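Local coordinates for protein 4'-phospho-dehydrooxetanocin synthase (Bacillus megaterium, PDB 5UL3) that uses cobalamin, a [4Fe-4S] cluster and S-adenosylmethionine to contract the sugar ring of dAMP oxidatively to an oxetane aldehyde in oxetanocin A biosynthesis, at residues S144-K149 against E240-L245; L248-M251 against E255-L258. One frame throughout, in Å; residues are numbered along the deposited sequence.

Both contacts belong to the Rossmann-type domain that houses cobalamin, and both use helix 242-252. Interaction 1 comes first along the chain: it packs the start of that helix, next to the cofactor, against helix 138-149. Interaction 2 follows at the other end, where the last turn or so of the helix meets the loop that leads toward strand 264-267. Their centres lie about 14 Å apart, and they join through packing of Leu147 CD2 on Ile249 CD1, 3.8 Å away. The helix thus runs from a buried start that contacts cobalamin to a partly exposed end, interaction 1 lying on the first part and interaction 2 on the last.

Interaction 1: residues S144-K149 against E240-L245; sequences SSYLRK and EGEYTL
Glu242 lies against the ring of Tyr146 near the start of helix 242-252, just after Gly241, whose backbone N makes a weak hydrogen bond to cobalamin. Its CB sits over one face of the ring, 3.8 Å from the Tyr146 centroid and only 13° off the normal, a CH-pi contact. Glu242 CG follows, 3.6 Å from Tyr146 CG near the root of the ring. A bend at chi2 (86°) then turns the carboxylate away from the tyrosine, its plane 86° from the ring plane. There OE1 is hydrogen-bonded to cobalamin, while OE2 forms a salt bridge with Arg311. Tyr146 thus packs on the aliphatic stem of a side chain whose carboxylate contacts the cofactor. The backbone takes part as well: Glu242 O is 3.3 Å from Tyr146 CE2. The two helices, 138-149 and 242-252, belong to the Rossmann-type cobalamin-binding domain, where Gly241 and Glu242 are established cofactor-binding residues. Tyr243 has its CA-CB bond directed away from helix 138-149, but its ring comes back to meet the far end of Tyr146. Tyr146 OH lies 3.5 Å from Tyr243 CD1, at the edge of that ring and near its plane; the two side chains cross at about a right angle. The phenol oxygen of Tyr243 is engaged by Glu286 and by the backbone of Asn282. Leu245, whose CA-CB bond is directed toward helix 138-149, brings its CD1 within 3.9 Å of Leu147 CD1. Leu245 CB faces the fork of Leu147, equally far, 4.1 Å, from Leu147 CD1 and Leu147 CD2.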
loop_
_atom_site.group_PDB
_atom_site.type_symbol
_atom_site.label_atom_id
_atom_site.label_comp_id
_atom_site.label_asym_id
_atom_site.label_seq_id
_atom_site.Cartn_x
_atom_site.Cartn_y
_atom_site.Cartn_z
ATOM N N SER A 144 -9.879 13.650 3.611
ATOM C CA SER A 144 -9.766 15.106 3.715
ATOM C C SER A 144 -10.109 15.787 2.403
ATOM O O SER A 144 -10.913 16.733 2.368
ATOM C CB SER A 144 -8.340 15.479 4.159
ATOM O OG SER A 144 -8.132 16.882 4.099
ATOM N N SER A 145 -9.479 15.360 1.303
ATOM C CA SER A 145 -9.686 16.099 0.061
ATOM C C SER A 145 -11.114 15.955 -0.460
ATOM O O SER A 145 -11.660 16.911 -1.039
ATOM C CB SER A 145 -8.673 15.674 -0.997
ATOM O OG SER A 145 -8.870 14.310 -1.401
ATOM N N TYR A 146 -11.727 14.790 -0.259
ATOM C CA TYR A 146 -13.139 14.621 -0.600
ATOM C C TYR A 146 -14.009 15.637 0.152
ATOM O O TYR A 146 -14.838 16.332 -0.449
ATOM C CB TYR A 146 -13.575 13.178 -0.297
ATOM C CG TYR A 146 -15.081 13.026 -0.357
ATOM C CD1 TYR A 146 -15.733 12.874 -1.566
ATOM C CD2 TYR A 146 -15.846 13.131 0.803
ATOM C CE1 TYR A 146 -17.125 12.786 -1.619
ATOM C CE2 TYR A 146 -17.224 13.058 0.761
ATOM C CZ TYR A 146 -17.855 12.877 -0.446
ATOM O OH TYR A 146 -19.229 12.811 -0.472
ATOM N N LEU A 147 -13.829 15.730 1.476
ATOM C CA LEU A 147 -14.631 16.651 2.279
ATOM C C LEU A 147 -14.364 18.108 1.911
ATOM O O LEU A 147 -15.295 18.932 1.897
ATOM C CB LEU A 147 -14.348 16.431 3.766
ATOM C CG LEU A 147 -14.832 15.089 4.323
ATOM C CD1 LEU A 147 -14.385 14.934 5.798
ATOM C CD2 LEU A 147 -16.345 14.923 4.206
ATOM N N ARG A 148 -13.099 18.457 1.623
ATOM C CA ARG A 148 -12.802 19.836 1.232
ATOM C C ARG A 148 -13.404 20.179 -0.123
ATOM O O ARG A 148 -13.951 21.280 -0.306
ATOM C CB ARG A 148 -11.282 20.082 1.226
ATOM C CG ARG A 148 -10.689 20.026 2.623
ATOM C CD ARG A 148 -9.174 20.224 2.601
ATOM N NE ARG A 148 -8.623 20.269 3.951
ATOM C CZ ARG A 148 -7.328 20.109 4.225
ATOM N NH1 ARG A 148 -6.461 19.886 3.241
ATOM N NH2 ARG A 148 -6.903 20.161 5.475
ATOM N N LYS A 149 -13.313 19.261 -1.090
ATOM C CA LYS A 149 -13.850 19.559 -2.411
ATOM C C LYS A 149 -15.365 19.711 -2.367
ATOM O O LYS A 149 -15.920 20.597 -3.021
ATOM C CB LYS A 149 -13.456 18.482 -3.421
ATOM C CG LYS A 149 -14.013 18.757 -4.826
ATOM C CD LYS A 149 -13.515 17.709 -5.849
ATOM C CE LYS A 149 -13.956 18.084 -7.287
ATOM N NZ LYS A 149 -12.955 17.622 -8.318
ATOM N N GLU A 240 -15.278 2.106 2.493
ATOM C CA GLU A 240 -14.754 3.436 2.170
ATOM C C GLU A 240 -15.288 4.474 3.160
ATOM O O GLU A 240 -16.416 4.372 3.656
ATOM C CB GLU A 240 -15.156 3.843 0.745
ATOM C CG GLU A 240 -14.429 3.053 -0.358
ATOM C CD GLU A 240 -15.095 3.211 -1.706
ATOM O OE1 GLU A 240 -16.318 2.969 -1.785
ATOM O OE2 GLU A 240 -14.400 3.586 -2.676
ATOM N N GLY A 241 -14.486 5.505 3.410
ATOM C CA GLY A 241 -14.844 6.501 4.405
ATOM C C GLY A 241 -15.533 7.762 3.912
ATOM O O GLY A 241 -16.130 8.481 4.719
ATOM N N GLU A 242 -15.478 8.034 2.604
ATOM C CA GLU A 242 -15.917 9.332 2.082
ATOM C C GLU A 242 -17.387 9.600 2.385
ATOM O O GLU A 242 -17.746 10.624 2.972
ATOM C CB GLU A 242 -15.668 9.400 0.572
ATOM C CG GLU A 242 -14.203 9.543 0.163
ATOM C CD GLU A 242 -13.428 8.218 0.048
ATOM O OE1 GLU A 242 -13.884 7.163 0.543
ATOM O OE2 GLU A 242 -12.314 8.257 -0.528
ATOM N N TYR A 243 -18.265 8.706 1.940
ATOM C CA TYR A 243 -19.691 8.929 2.159
ATOM C C TYR A 243 -20.080 8.740 3.613
ATOM O O TYR A 243 -21.036 9.365 4.079
ATOM C CB TYR A 243 -20.521 7.986 1.289
ATOM C CG TYR A 243 -20.387 8.213 -0.191
ATOM C CD1 TYR A 243 -19.791 9.353 -0.695
ATOM C CD2 TYR A 243 -20.874 7.268 -1.092
ATOM C CE1 TYR A 243 -19.665 9.551 -2.053
ATOM C CE2 TYR A 243 -20.753 7.456 -2.447
ATOM C CZ TYR A 243 -20.151 8.593 -2.925
ATOM O OH TYR A 243 -20.046 8.779 -4.283
ATOM N N THR A 244 -19.351 7.886 4.337
ATOM C CA THR A 244 -19.543 7.763 5.774
ATOM C C THR A 244 -19.349 9.115 6.459
ATOM O O THR A 244 -20.194 9.552 7.249
ATOM C CB THR A 244 -18.572 6.720 6.330
ATOM O OG1 THR A 244 -18.970 5.410 5.904
ATOM C CG2 THR A 244 -18.524 6.762 7.864
ATOM N N LEU A 245 -18.249 9.799 6.147
ATOM C CA LEU A 245 -17.992 11.087 6.794
ATOM C C LEU A 245 -18.998 12.133 6.335
ATOM O O LEU A 245 -19.502 12.910 7.150
ATOM C CB LEU A 245 -16.550 11.543 6.536
ATOM C CG LEU A 245 -15.474 10.724 7.262
ATOM C CD1 LEU A 245 -14.086 11.124 6.773
ATOM C CD2 LEU A 245 -15.576 10.956 8.758
#

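Interaction 2: residues L248-M251 against E255-L258; sequences LIKM and ELKL. With EDO (1,2-ethanediol), chain R.
Lys250 and Glu255 are joined by the single direct hydrogen bond between these segments, in which Glu255 N gives its proton to Lys250 O over 3.0 Å with an N-H...O angle of 160°. Running from residue i+5 back to residue i, it closes a pi-turn at the C-terminal end of helix 242-252. The donor stands above the carbonyl plane, 35° out of it. The side chains of the same two residues are linked by a water that accepts from Lys250 NZ at 2.9 Å and donates to Glu255 OE1 at 2.8 Å. Lys250 NZ and Glu255 OE1 themselves stay 4.8 Å apart, so any attraction between the charges is probably relayed mainly by the water. Bends at chi3 and chi4 carry the lysine ammonium round to it. A 1,2-ethanediol, probably from the crystallisation liquor, donates from O2 to Met251 O and rests its C1 near Met251 CE.

Van der Waals contacts make up the rest. The stem of Lys250 rests on Leu256, with Lys250 CB 3.9 Å from Leu256 CG and CD close to CD1 of the same leucine. Met251, its CG anti to the backbone N (chi1 -173°), stretches along the loop: Met251 CG passes 3.5 Å from Leu256 O, and Met251 SD lies 3.7 Å from both CA and CD1 of Leu258. Leu258 in turn packs on Leu235 and Ile264, tying the loop to the sheet of the cobalamin-binding domain.

Leu256 N is buried here without a polar partner, 3.7 Å from Lys250 O. Between these two segments the chain reversal is made by one backbone bond and a water-bridged Lys-Glu pair, with thioether and leucine packing beside them.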
loop_
_atom_site.group_PDB
_atom_site.type_symbol
_atom_site.label_atom_id
_atom_site.label_comp_id
_atom_site.label_asym_id
_atom_site.label_seq_id
_atom_site.Cartn_x
_atom_site.Cartn_y
_atom_site.Cartn_z
ATOM N N LEU A 248 -22.016 11.389 8.481
ATOM C CA LEU A 248 -21.846 11.787 9.879
ATOM C C LEU A 248 -21.998 13.293 10.041
ATOM O O LEU A 248 -22.517 13.761 11.062
ATOM C CB LEU A 248 -20.483 11.343 10.394
ATOM C CG LEU A 248 -20.316 9.831 10.560
ATOM C CD1 LEU A 248 -18.913 9.538 11.029
ATOM C CD2 LEU A 248 -21.338 9.310 11.552
ATOM N N ILE A 249 -21.563 14.053 9.040
ATOM C CA ILE A 249 -21.741 15.503 9.048
ATOM C C ILE A 249 -23.220 15.844 8.948
ATOM O O ILE A 249 -23.724 16.711 9.669
ATOM C CB ILE A 249 -20.923 16.135 7.910
ATOM C CG1 ILE A 249 -19.419 16.034 8.216
ATOM C CG2 ILE A 249 -21.332 17.582 7.648
ATOM C CD1 ILE A 249 -18.539 16.320 7.011
ATOM N N LYS A 250 -23.949 15.154 8.068
ATOM C CA LYS A 250 -25.397 15.346 8.041
ATOM C C LYS A 250 -26.024 14.980 9.384
ATOM O O LYS A 250 -26.916 15.687 9.872
ATOM C CB LYS A 250 -26.022 14.530 6.905
ATOM C CG LYS A 250 -25.591 15.000 5.527
ATOM C CD LYS A 250 -26.010 13.980 4.453
ATOM C CE LYS A 250 -27.339 14.320 3.822
ATOM N NZ LYS A 250 -27.136 15.128 2.579
ATOM N N MET A 251 -25.580 13.879 9.998
ATOM C CA MET A 251 -26.151 13.498 11.288
ATOM C C MET A 251 -25.865 14.557 12.351
ATOM O O MET A 251 -26.713 14.830 13.210
ATOM C CB MET A 251 -25.617 12.142 11.728
ATOM C CG MET A 251 -26.293 11.612 12.974
ATOM S SD MET A 251 -25.683 9.999 13.462
ATOM C CE MET A 251 -24.078 10.409 14.113
ATOM N N GLU A 255 -29.836 16.026 10.142
ATOM C CA GLU A 255 -30.430 15.821 8.822
ATOM C C GLU A 255 -30.449 14.350 8.417
ATOM O O GLU A 255 -30.981 14.019 7.353
ATOM C CB GLU A 255 -29.671 16.625 7.755
ATOM C CG GLU A 255 -29.619 18.121 7.965
ATOM C CD GLU A 255 -28.668 18.817 6.987
ATOM O OE1 GLU A 255 -27.996 18.125 6.187
ATOM O OE2 GLU A 255 -28.585 20.062 7.025
ATOM N N LEU A 256 -29.850 13.479 9.222
ATOM C CA LEU A 256 -29.878 12.040 9.032
ATOM C C LEU A 256 -29.948 11.383 10.398
ATOM O O LEU A 256 -29.369 11.877 11.367
ATOM C CB LEU A 256 -28.622 11.504 8.309
ATOM C CG LEU A 256 -28.471 11.557 6.793
ATOM C CD1 LEU A 256 -27.288 10.679 6.410
ATOM C CD2 LEU A 256 -29.733 11.071 6.094
ATOM N N LYS A 257 -30.619 10.243 10.464
ATOM C CA LYS A 257 -30.533 9.424 11.661
ATOM C C LYS A 257 -29.340 8.485 11.556
ATOM O O LYS A 257 -28.828 8.218 10.467
ATOM C CB LYS A 257 -31.811 8.607 11.870
ATOM C CG LYS A 257 -33.106 9.381 11.708
ATOM C CD LYS A 257 -34.291 8.487 12.070
ATOM C CE LYS A 257 -35.616 9.094 11.646
ATOM N NZ LYS A 257 -35.790 9.094 10.165
ATOM N N LEU A 258 -28.917 7.966 12.712
ATOM C CA LEU A 258 -27.789 7.040 12.751
ATOM C C LEU A 258 -28.013 5.835 11.842
ATOM O O LEU A 258 -27.070 5.342 11.215
ATOM C CB LEU A 258 -27.533 6.583 14.187
ATOM C CG LEU A 258 -26.312 5.702 14.470
ATOM C CD1 LEU A 258 -25.027 6.404 14.075
ATOM C CD2 LEU A 258 -26.263 5.316 15.939
HETATM C C1 EDO R . -25.253 12.849 16.814
HETATM O O1 EDO R . -24.680 14.145 17.025
HETATM C C2 EDO R . -26.770 12.948 16.948
HETATM O O2 EDO R . -27.222 14.158 16.320
HETATM O O HOH W 1 -28.932 17.091 3.809
#